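Local coordinates for protein beta-N-acetylglucosaminidase Nag2 (PDB 6EZR) that probably hydrolyses terminal non-reducing N-acetyl-D-hexosamine residues in N-acetyl-beta-D-hexosaminides, as a glycoside hydrolase of family 20, at residues Ser135-Gln140 with Arg622-Leu627; Lys554-Glu559 with Gln612-Thr617; Phe22-His27 with His77-Glu82. All blocks are in the same frame, centred on the assembly; numbering follows the deposited sequence.

Contact 1. Residues Ser135-Gln140 with Arg622-Leu627; sequences SLTHAQ and RLKGHL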
loop_
_atom_site.group_PDB
_atom_site.type_symbol
_atom_site.label_atom_id
_atom_site.label_comp_id
_atom_site.label_asym_id
_atom_site.label_seq_id
_atom_site.Cartn_x
_atom_site.Cartn_y
_atom_site.Cartn_z
ATOM N N SER A 135 16.222 -7.259 24.362
ATOM C CA SER A 135 17.090 -6.189 23.889
ATOM C C SER A 135 17.274 -5.164 24.992
ATOM O O SER A 135 16.361 -4.927 25.789
ATOM C CB SER A 135 16.469 -5.507 22.659
ATOM O OG SER A 135 17.264 -4.434 22.178
ATOM N N LEU A 136 18.458 -4.559 25.019
ATOM C CA LEU A 136 18.680 -3.323 25.765
ATOM C C LEU A 136 18.069 -2.146 25.008
ATOM O O LEU A 136 17.686 -2.266 23.843
ATOM C CB LEU A 136 20.178 -3.066 25.975
ATOM C CG LEU A 136 20.993 -4.140 26.702
ATOM C CD1 LEU A 136 22.418 -3.634 26.877
ATOM C CD2 LEU A 136 20.381 -4.522 28.047
ATOM N N THR A 137 17.985 -1.014 25.695
ATOM C CA THR A 137 17.442 0.224 25.143
ATOM C C THR A 137 18.604 1.156 24.798
ATOM O O THR A 137 19.370 1.561 25.680
ATOM C CB THR A 137 16.497 0.894 26.158
ATOM O OG1 THR A 137 15.485 -0.041 26.550
ATOM C CG2 THR A 137 15.828 2.131 25.568
ATOM N N HIS A 138 18.734 1.477 23.511
ATOM C CA HIS A 138 19.792 2.364 23.014
ATOM C C HIS A 138 19.463 3.792 23.447
ATOM O O HIS A 138 18.307 4.203 23.399
ATOM C CB HIS A 138 19.894 2.267 21.485
ATOM C CG HIS A 138 21.229 2.659 20.930
ATOM N ND1 HIS A 138 21.667 3.960 20.903
ATOM C CD2 HIS A 138 22.205 1.926 20.342
ATOM C CE1 HIS A 138 22.860 4.017 20.341
ATOM N NE2 HIS A 138 23.210 2.795 19.989
ATOM N N ALA A 139 20.480 4.528 23.888
ATOM C CA ALA A 139 20.297 5.872 24.458
ATOM C C ALA A 139 19.883 6.888 23.388
ATOM O O ALA A 139 19.126 7.811 23.669
ATOM C CB ALA A 139 21.573 6.322 25.160
ATOM N N GLN A 140 20.424 6.715 22.185
ATOM C CA GLN A 140 19.970 7.384 20.957
ATOM C C GLN A 140 19.079 6.476 20.057
ATOM O O GLN A 140 19.598 5.751 19.206
ATOM C CB GLN A 140 21.189 7.869 20.158
ATOM C CG GLN A 140 22.040 8.919 20.863
ATOM C CD GLN A 140 22.935 8.340 21.957
ATOM O OE1 GLN A 140 23.793 7.497 21.690
ATOM N NE2 GLN A 140 22.729 8.780 23.197
ATOM N N ARG A 622 17.600 0.307 19.119
ATOM C CA ARG A 622 17.076 1.598 18.659
ATOM C C ARG A 622 15.558 1.593 18.480
ATOM O O ARG A 622 14.880 2.559 18.857
ATOM C CB ARG A 622 17.799 2.044 17.391
ATOM C CG ARG A 622 19.217 2.491 17.697
ATOM C CD ARG A 622 19.947 3.019 16.488
ATOM N NE ARG A 622 20.381 1.938 15.607
ATOM C CZ ARG A 622 19.785 1.550 14.479
ATOM N NH1 ARG A 622 18.701 2.150 14.016
ATOM N NH2 ARG A 622 20.306 0.545 13.783
ATOM N N LEU A 623 15.015 0.503 17.940
ATOM C CA LEU A 623 13.560 0.340 17.873
ATOM C C LEU A 623 12.937 0.332 19.275
ATOM O O LEU A 623 11.899 0.964 19.502
ATOM C CB LEU A 623 13.185 -0.932 17.093
ATOM C CG LEU A 623 11.698 -1.251 16.903
ATOM C CD1 LEU A 623 10.966 -0.112 16.201
ATOM C CD2 LEU A 623 11.540 -2.544 16.114
ATOM N N LYS A 624 13.569 -0.366 20.212
ATOM C CA LYS A 624 13.044 -0.442 21.578
ATOM C C LYS A 624 12.937 0.936 22.218
ATOM O O LYS A 624 11.929 1.244 22.848
ATOM C CB LYS A 624 13.886 -1.356 22.467
ATOM C CG LYS A 624 13.169 -1.750 23.754
ATOM C CD LYS A 624 14.044 -2.623 24.633
ATOM C CE LYS A 624 13.305 -3.098 25.874
ATOM N NZ LYS A 624 12.316 -4.169 25.564
ATOM N N GLY A 625 13.974 1.751 22.053
ATOM C CA GLY A 625 13.970 3.118 22.579
ATOM C C GLY A 625 13.034 4.062 21.837
ATOM O O GLY A 625 12.604 5.074 22.387
ATOM N N HIS A 626 12.757 3.747 20.573
ATOM C CA HIS A 626 11.803 4.484 19.756
ATOM C C HIS A 626 10.329 4.193 20.078
ATOM O O HIS A 626 9.464 5.035 19.809
ATOM C CB HIS A 626 12.083 4.207 18.271
ATOM C CG HIS A 626 11.162 4.932 17.342
ATOM N ND1 HIS A 626 11.156 6.304 17.222
ATOM C CD2 HIS A 626 10.202 4.475 16.505
ATOM C CE1 HIS A 626 10.240 6.660 16.340
ATOM N NE2 HIS A 626 9.645 5.571 15.893
ATOM N N LEU A 627 10.031 3.022 20.640
ATOM C CA LEU A 627 8.624 2.656 20.924
ATOM C C LEU A 627 7.829 3.698 21.745
ATOM O O LEU A 627 6.678 3.972 21.403
ATOM C CB LEU A 627 8.511 1.272 21.577
ATOM C CG LEU A 627 9.119 0.059 20.861
ATOM C CD1 LEU A 627 8.648 -1.219 21.541
ATOM C CD2 LEU A 627 8.804 0.013 19.365
#
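His138 and Arg622 meet in a van der Waals surface contact, where the irregular linker 135-140, between strands 110-117 and 148-152, is draped over helix 616-632. No hydrogen bond passes between 135-140 and 622-627; the fit is made by methylenes and a methyl group. Arg622 lays its CG over one face of the imidazole, 4.2 Å from the ring centroid and 26° off the normal, a CH-pi contact. Both side chains run the same way. The guanidinium has gone past the ring to other partners: a salt bridge to Glu605, another to Asp618, and a bond from NH1 to Leu142 O. His138 is steadied from its own segment, since Gln140 N donates to His138 ND1 in the ring plane at 3.3 Å. Two residues further along the helix, Lys624 sends its aliphatic chain across Thr137 at about a right angle, with Lys624 CD 3.5 Å from both Ser135 O and Thr137 OG1. With Thr137 OG1 beside the backbone N (chi1 -55°), the methyl CG2 stands anti to that nitrogen and reaches the bare backbone of the helix at Gly625 CA, 3.7 Å away. Lys624 also makes a cation-pi contact with Trp641 of the C-terminal tail. His138 is tied by backbone to Ser621 on the same helix, while Gln140 touches Leu240, so the linker's far end also meets helix 227-240.

Contact 2. Residues Lys554-Glu559 with Gln612-Thr617; sequences KAYNYE and QHRDWT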
loop_
_atom_site.group_PDB
_atom_site.type_symbol
_atom_site.label_atom_id
_atom_site.label_comp_id
_atom_site.label_asym_id
_atom_site.label_seq_id
_atom_site.Cartn_x
_atom_site.Cartn_y
_atom_site.Cartn_z
ATOM N N LYS A 554 13.034 -10.860 9.150
ATOM C CA LYS A 554 13.130 -11.091 7.704
ATOM C C LYS A 554 13.144 -9.754 6.953
ATOM O O LYS A 554 13.911 -9.556 6.015
ATOM C CB LYS A 554 11.957 -11.949 7.236
ATOM C CG LYS A 554 12.011 -12.373 5.780
ATOM C CD LYS A 554 10.837 -13.301 5.428
ATOM C CE LYS A 554 10.484 -13.238 3.948
ATOM N NZ LYS A 554 9.098 -13.711 3.664
ATOM N N ALA A 555 12.273 -8.851 7.386
ATOM C CA ALA A 555 12.211 -7.504 6.851
ATOM C C ALA A 555 13.565 -6.801 7.004
ATOM O O ALA A 555 14.073 -6.226 6.035
ATOM C CB ALA A 555 11.098 -6.723 7.541
ATOM N N TYR A 556 14.162 -6.907 8.196
ATOM C CA TYR A 556 15.467 -6.294 8.444
ATOM C C TYR A 556 16.624 -6.915 7.638
ATOM O O TYR A 556 17.552 -6.195 7.250
ATOM C CB TYR A 556 15.825 -6.244 9.936
ATOM C CG TYR A 556 16.928 -5.229 10.165
ATOM C CD1 TYR A 556 16.629 -3.880 10.357
ATOM C CD2 TYR A 556 18.269 -5.597 10.091
ATOM C CE1 TYR A 556 17.636 -2.938 10.518
ATOM C CE2 TYR A 556 19.278 -4.664 10.251
ATOM C CZ TYR A 556 18.958 -3.338 10.463
ATOM O OH TYR A 556 19.966 -2.422 10.620
ATOM N N ASN A 557 16.568 -8.217 7.360
ATOM C CA ASN A 557 17.617 -8.883 6.580
ATOM C C ASN A 557 17.623 -8.526 5.088
ATOM O O ASN A 557 18.531 -8.931 4.361
ATOM C CB ASN A 557 17.530 -10.407 6.749
ATOM C CG ASN A 557 17.902 -10.866 8.153
ATOM O OD1 ASN A 557 18.566 -10.139 8.910
ATOM N ND2 ASN A 557 17.467 -12.072 8.516
ATOM N N TYR A 558 16.605 -7.800 4.629
ATOM C CA TYR A 558 16.588 -7.278 3.271
ATOM C C TYR A 558 17.680 -6.228 3.116
ATOM O O TYR A 558 17.539 -5.103 3.596
ATOM C CB TYR A 558 15.221 -6.676 2.940
ATOM C CG TYR A 558 15.147 -6.005 1.584
ATOM C CD1 TYR A 558 15.632 -6.633 0.438
ATOM C CD2 TYR A 558 14.572 -4.745 1.446
ATOM C CE1 TYR A 558 15.556 -6.016 -0.797
ATOM C CE2 TYR A 558 14.483 -4.121 0.217
ATOM C CZ TYR A 558 14.975 -4.755 -0.904
ATOM O OH TYR A 558 14.889 -4.117 -2.120
ATOM N N GLU A 559 18.769 -6.638 2.466
ATOM C CA GLU A 559 19.919 -5.788 2.180
ATOM C C GLU A 559 19.970 -5.544 0.668
ATOM O O GLU A 559 20.526 -6.360 -0.071
ATOM C CB GLU A 559 21.204 -6.449 2.706
ATOM C CG GLU A 559 21.429 -6.216 4.201
ATOM C CD GLU A 559 22.535 -7.074 4.809
ATOM O OE1 GLU A 559 22.483 -8.313 4.659
ATOM O OE2 GLU A 559 23.446 -6.507 5.462
ATOM N N GLN A 612 27.205 -1.279 5.778
ATOM C CA GLN A 612 28.256 -1.379 6.816
ATOM C C GLN A 612 27.840 -0.883 8.218
ATOM O O GLN A 612 28.392 -1.334 9.222
ATOM C CB GLN A 612 29.581 -0.714 6.365
ATOM C CG GLN A 612 29.515 0.734 5.858
ATOM C CD GLN A 612 29.224 0.876 4.355
ATOM O OE1 GLN A 612 28.694 -0.043 3.712
ATOM N NE2 GLN A 612 29.542 2.045 3.798
ATOM N N HIS A 613 26.861 0.019 8.283
ATOM C CA HIS A 613 26.334 0.544 9.558
ATOM C C HIS A 613 25.027 -0.094 10.017
ATOM O O HIS A 613 24.410 0.388 10.966
ATOM C CB HIS A 613 26.142 2.053 9.446
ATOM C CG HIS A 613 27.355 2.765 8.948
ATOM N ND1 HIS A 613 27.370 3.459 7.760
ATOM C CD2 HIS A 613 28.605 2.853 9.455
ATOM C CE1 HIS A 613 28.574 3.965 7.566
ATOM N NE2 HIS A 613 29.341 3.613 8.581
ATOM N N ARG A 614 24.624 -1.175 9.355
ATOM C CA ARG A 614 23.418 -1.928 9.689
ATOM C C ARG A 614 23.742 -3.139 10.570
ATOM O O ARG A 614 24.705 -3.849 10.311
ATOM C CB ARG A 614 22.767 -2.407 8.396
ATOM C CG ARG A 614 22.223 -1.289 7.534
ATOM C CD ARG A 614 20.715 -1.391 7.385
ATOM N NE ARG A 614 20.328 -2.257 6.272
ATOM C CZ ARG A 614 19.182 -2.936 6.168
ATOM N NH1 ARG A 614 18.259 -2.917 7.126
ATOM N NH2 ARG A 614 18.968 -3.661 5.084
ATOM N N ASP A 615 22.917 -3.378 11.586
ATOM C CA ASP A 615 23.095 -4.509 12.516
ATOM C C ASP A 615 21.784 -4.790 13.269
ATOM O O ASP A 615 21.214 -3.888 13.889
ATOM C CB ASP A 615 24.224 -4.228 13.516
ATOM C CG ASP A 615 24.498 -5.414 14.439
ATOM O OD1 ASP A 615 25.224 -6.341 14.026
ATOM O OD2 ASP A 615 23.976 -5.432 15.573
ATOM N N TRP A 616 21.328 -6.041 13.226
ATOM C CA TRP A 616 20.012 -6.442 13.771
ATOM C C TRP A 616 19.859 -6.195 15.275
ATOM O O TRP A 616 18.818 -5.698 15.731
ATOM C CB TRP A 616 19.773 -7.914 13.442
ATOM C CG TRP A 616 18.632 -8.612 14.122
ATOM C CD1 TRP A 616 18.722 -9.724 14.903
ATOM C CD2 TRP A 616 17.244 -8.289 14.046
ATOM N NE1 TRP A 616 17.480 -10.114 15.328
ATOM C CE2 TRP A 616 16.549 -9.254 14.815
ATOM C CE3 TRP A 616 16.514 -7.276 13.410
ATOM C CZ2 TRP A 616 15.154 -9.234 14.972
ATOM C CZ3 TRP A 616 15.125 -7.258 13.560
ATOM C CH2 TRP A 616 14.461 -8.233 14.341
ATOM N N THR A 617 20.894 -6.548 16.035
ATOM C CA THR A 617 20.920 -6.306 17.485
ATOM C C THR A 617 20.842 -4.805 17.794
ATOM O O THR A 617 19.991 -4.372 18.577
ATOM C CB THR A 617 22.187 -6.916 18.126
ATOM O OG1 THR A 617 22.253 -8.314 17.808
ATOM C CG2 THR A 617 22.189 -6.755 19.643
#
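Tyr556 of the short helix 552-556 packs against Arg614 and Trp616, and this is the tight part of the contact. Arg614 NH1 stands 3.4 Å above the plane of the phenol, over its centre, in a cation-pi contact; the guanidinium is turned 56° from the ring, so one nitrogen points in rather than the whole group stacking. Bends at chi2 (-117°) and chi3 fold the arginine chain back over the ring, with Arg614 CD 3.5 Å from Tyr556 OH. Beyond the ring, Arg614 NH2 meets Tyr558 O near the guanidinium plane, a weak bond whose modelled length is doubtful. Trp616 approaches obliquely, its CE3 3.7 Å from Tyr556 CB. Tyr556 OH takes a weak hydrogen bond from Asp615 N (3.2 Å), and its stronger partner is Glu605 on helix 599-608.

The margins are looser. Beside the guanidinium, Glu559 brings only CG up to Arg614 NH2, at 3.7 Å, and its carboxylate stays apart, with Glu559 OE2 5.3 Å from Arg614 NH2, a distance at which the opposite charges probably attract only modestly. Near the phenol hydroxyl, Asp615 is exposed to solvent and turns from the tyrosine. It is the N-cap of helix 616-632, its OD2 capping Asp618 N: a classic helix start, here packed against the short helix 552-556 at the edge of the family 20 catalytic TIM barrel.

Contact 3. Residues Phe22-His27 with His77-Glu82; sequences FGLTFH and HHYYCE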
loop_
_atom_site.group_PDB
_atom_site.type_symbol
_atom_site.label_atom_id
_atom_site.label_comp_id
_atom_site.label_asym_id
_atom_site.label_seq_id
_atom_site.Cartn_x
_atom_site.Cartn_y
_atom_site.Cartn_z
ATOM N N PHE A 22 -13.206 -28.209 1.719
ATOM C CA PHE A 22 -13.887 -27.683 2.889
ATOM C C PHE A 22 -15.328 -28.169 2.980
ATOM O O PHE A 22 -15.983 -28.400 1.960
ATOM C CB PHE A 22 -13.913 -26.155 2.869
ATOM C CG PHE A 22 -12.554 -25.516 2.793
ATOM C CD1 PHE A 22 -11.853 -25.187 3.947
ATOM C CD2 PHE A 22 -11.983 -25.229 1.563
ATOM C CE1 PHE A 22 -10.599 -24.586 3.868
ATOM C CE2 PHE A 22 -10.738 -24.628 1.478
ATOM C CZ PHE A 22 -10.044 -24.304 2.629
ATOM N N GLY A 23 -15.798 -28.317 4.222
ATOM C CA GLY A 23 -17.202 -28.511 4.517
ATOM C C GLY A 23 -17.739 -27.181 4.979
ATOM O O GLY A 23 -17.104 -26.498 5.775
ATOM N N LEU A 24 -18.894 -26.803 4.451
ATOM C CA LEU A 24 -19.596 -25.589 4.851
ATOM C C LEU A 24 -20.937 -26.015 5.411
ATOM O O LEU A 24 -21.739 -26.589 4.671
ATOM C CB LEU A 24 -19.812 -24.673 3.636
ATOM C CG LEU A 24 -20.593 -23.363 3.816
ATOM C CD1 LEU A 24 -20.217 -22.368 2.729
ATOM C CD2 LEU A 24 -22.110 -23.568 3.814
ATOM N N THR A 25 -21.187 -25.722 6.688
ATOM C CA THR A 25 -22.506 -25.941 7.301
ATOM C C THR A 25 -23.174 -24.611 7.655
ATOM O O THR A 25 -22.621 -23.833 8.408
ATOM C CB THR A 25 -22.420 -26.808 8.574
ATOM O OG1 THR A 25 -21.535 -27.906 8.351
ATOM C CG2 THR A 25 -23.792 -27.363 8.939
ATOM N N PHE A 26 -24.357 -24.368 7.097
ATOM C CA PHE A 26 -25.199 -23.229 7.468
ATOM C C PHE A 26 -26.356 -23.691 8.365
ATOM O O PHE A 26 -27.084 -24.635 8.018
ATOM C CB PHE A 26 -25.748 -22.519 6.233
ATOM C CG PHE A 26 -26.688 -21.396 6.561
ATOM C CD1 PHE A 26 -26.202 -20.145 6.896
ATOM C CD2 PHE A 26 -28.063 -21.598 6.565
ATOM C CE1 PHE A 26 -27.068 -19.107 7.214
ATOM C CE2 PHE A 26 -28.933 -20.565 6.886
ATOM C CZ PHE A 26 -28.434 -19.317 7.212
ATOM N N HIS A 27 -26.527 -22.988 9.488
ATOM C CA HIS A 27 -27.487 -23.354 10.536
ATOM C C HIS A 27 -28.623 -22.332 10.634
ATOM O O HIS A 27 -28.389 -21.170 10.967
ATOM C CB HIS A 27 -26.807 -23.428 11.917
ATOM C CG HIS A 27 -25.499 -24.154 11.934
ATOM N ND1 HIS A 27 -25.394 -25.512 11.751
ATOM C CD2 HIS A 27 -24.242 -23.714 12.169
ATOM C CE1 HIS A 27 -24.131 -25.878 11.845
ATOM N NE2 HIS A 27 -23.409 -24.804 12.097
ATOM N N HIS A 77 -32.754 -26.653 11.300
ATOM C CA HIS A 77 -32.139 -27.550 10.323
ATOM C C HIS A 77 -30.840 -26.955 9.765
ATOM O O HIS A 77 -30.542 -25.765 9.932
ATOM C CB HIS A 77 -33.124 -27.899 9.198
ATOM C CG HIS A 77 -34.131 -28.944 9.576
ATOM N ND1 HIS A 77 -34.790 -28.947 10.788
ATOM C CD2 HIS A 77 -34.609 -30.006 8.887
ATOM C CE1 HIS A 77 -35.617 -29.976 10.834
ATOM N NE2 HIS A 77 -35.526 -30.635 9.693
ATOM N N HIS A 78 -30.075 -27.825 9.115
ATOM C CA HIS A 78 -28.728 -27.522 8.639
ATOM C C HIS A 78 -28.638 -27.736 7.121
ATOM O O HIS A 78 -29.207 -28.695 6.589
ATOM C CB HIS A 78 -27.722 -28.414 9.368
ATOM C CG HIS A 78 -28.009 -28.586 10.832
ATOM N ND1 HIS A 78 -27.777 -27.595 11.760
ATOM C CD2 HIS A 78 -28.508 -29.635 11.528
ATOM C CE1 HIS A 78 -28.109 -28.023 12.962
ATOM N NE2 HIS A 78 -28.557 -29.259 12.849
ATOM N N TYR A 79 -27.950 -26.820 6.435
ATOM C CA TYR A 79 -27.606 -26.979 5.009
ATOM C C TYR A 79 -26.092 -27.204 4.872
ATOM O O TYR A 79 -25.294 -26.373 5.323
ATOM C CB TYR A 79 -28.054 -25.756 4.201
ATOM C CG TYR A 79 -27.414 -25.617 2.828
ATOM C CD1 TYR A 79 -27.958 -26.247 1.700
ATOM C CD2 TYR A 79 -26.274 -24.837 2.657
ATOM C CE1 TYR A 79 -27.366 -26.108 0.447
ATOM C CE2 TYR A 79 -25.679 -24.692 1.417
ATOM C CZ TYR A 79 -26.220 -25.325 0.317
ATOM O OH TYR A 79 -25.600 -25.147 -0.896
ATOM N N TYR A 80 -25.718 -28.324 4.247
ATOM C CA TYR A 80 -24.312 -28.712 4.075
ATOM C C TYR A 80 -23.866 -28.593 2.609
ATOM O O TYR A 80 -24.557 -29.063 1.706
ATOM C CB TYR A 80 -24.096 -30.135 4.600
ATOM C CG TYR A 80 -22.664 -30.644 4.534
ATOM C CD1 TYR A 80 -21.661 -30.155 5.398
ATOM C CD2 TYR A 80 -22.313 -31.643 3.621
ATOM C CE1 TYR A 80 -20.356 -30.644 5.326
ATOM C CE2 TYR A 80 -21.021 -32.131 3.545
ATOM C CZ TYR A 80 -20.046 -31.633 4.386
ATOM O OH TYR A 80 -18.786 -32.163 4.256
ATOM N N CYS A 81 -22.715 -27.956 2.388
ATOM C CA CYS A 81 -22.081 -27.901 1.059
ATOM C C CYS A 81 -20.552 -28.026 1.131
ATOM O O CYS A 81 -19.905 -27.387 1.971
ATOM C CB CYS A 81 -22.443 -26.601 0.353
ATOM S SG CYS A 81 -21.871 -26.508 -1.355
ATOM N N GLU A 82 -19.989 -28.861 0.257
ATOM C CA GLU A 82 -18.544 -28.963 0.079
ATOM C C GLU A 82 -18.070 -28.186 -1.132
ATOM O O GLU A 82 -18.785 -28.058 -2.127
ATOM C CB GLU A 82 -18.119 -30.405 -0.072
ATOM C CG GLU A 82 -18.184 -31.160 1.237
ATOM C CD GLU A 82 -17.887 -32.630 1.088
ATOM O OE1 GLU A 82 -18.068 -33.366 2.084
ATOM O OE2 GLU A 82 -17.446 -33.046 -0.009
#
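Leu24 N donates to Cys81 O at 2.7 Å, the shortest bond between strands 22-27 and 78-82. Its N-H...O angle is 143° and the donor is tilted from the carbonyl plane. The return bond, Cys81 N to Leu24 O, is straighter at 170° and lies in the plane of the Leu24 carbonyl. Phe26 and Tyr79 repeat the exchange, Phe26 N to Tyr79 O and Tyr79 N to Phe26 O both measuring 2.8 Å. These are the two hydrogen-bonded pairs of an antiparallel ladder; Gly23-Glu82, Thr25-Tyr80 and His27-His78 are the non-hydrogen-bonded ones. The ladder joins strand 78-85, an outermost strand of the N-terminal mixed sheet, to strand 19-28, whose other edge pairs with strand 6-16.

Leu24, Phe26, Tyr79 and Cys81 lie on the buried face. Leu24 CD2 is 4.4 Å from Tyr79 CE2, while Phe26 CB comes to the tyrosine's ring edge. Tyr79 also meets Trp37 edge-to-face and bonds through OH to Asn54 O.

The other face carries more polar groups. His27 and His78 come rim to rim with planes nearly perpendicular, sharing a hydrogen bond between His27 ND1 and His78 ND1 (3.2 Å). Asp9 takes the far nitrogen of His27. Tyr80 extends with CG anti to the backbone N (chi1 -178°), which brings its ring obliquely up to Gly23, with Tyr80 CE1 3.9 Å from Gly23 CA; Thr25 OG1 sits in the ring plane at its edge. Tyr80 OH then donates 2.6 Å to Glu82 OE1, on its anti lone pair, and Glu82 makes a salt bridge to Arg21 through the other oxygen.

A bond between two ND1 atoms needs one hydrogen between them. With a hydrogen on NE2 toward Asp9, a neutral His27 would accept at ND1; a doubly protonated one could donate.

In the fold
Contacts 1 and 2 share helix 616-632: 612-617 contains its start and 622-627 lies farther along it, with contact centres 16 Å apart and nearest atoms about 4 Å apart. Along the chain, contact 2 is nested inside the loop closed by contact 1. Glu605 ties them together, since it bonds to Tyr556 of contact 2 and makes a salt bridge with Arg622 of contact 1. Contact 3 belongs to a separate N-terminal beta sheet and closes before either opens, its centre 51 Å from contact 1 and 48 Å from contact 2. All three lie away from the N-acetyl-D-glucosamine site of Arg274, Asp532, Trp546 and Glu584 and from Glu438, the predicted proton donor.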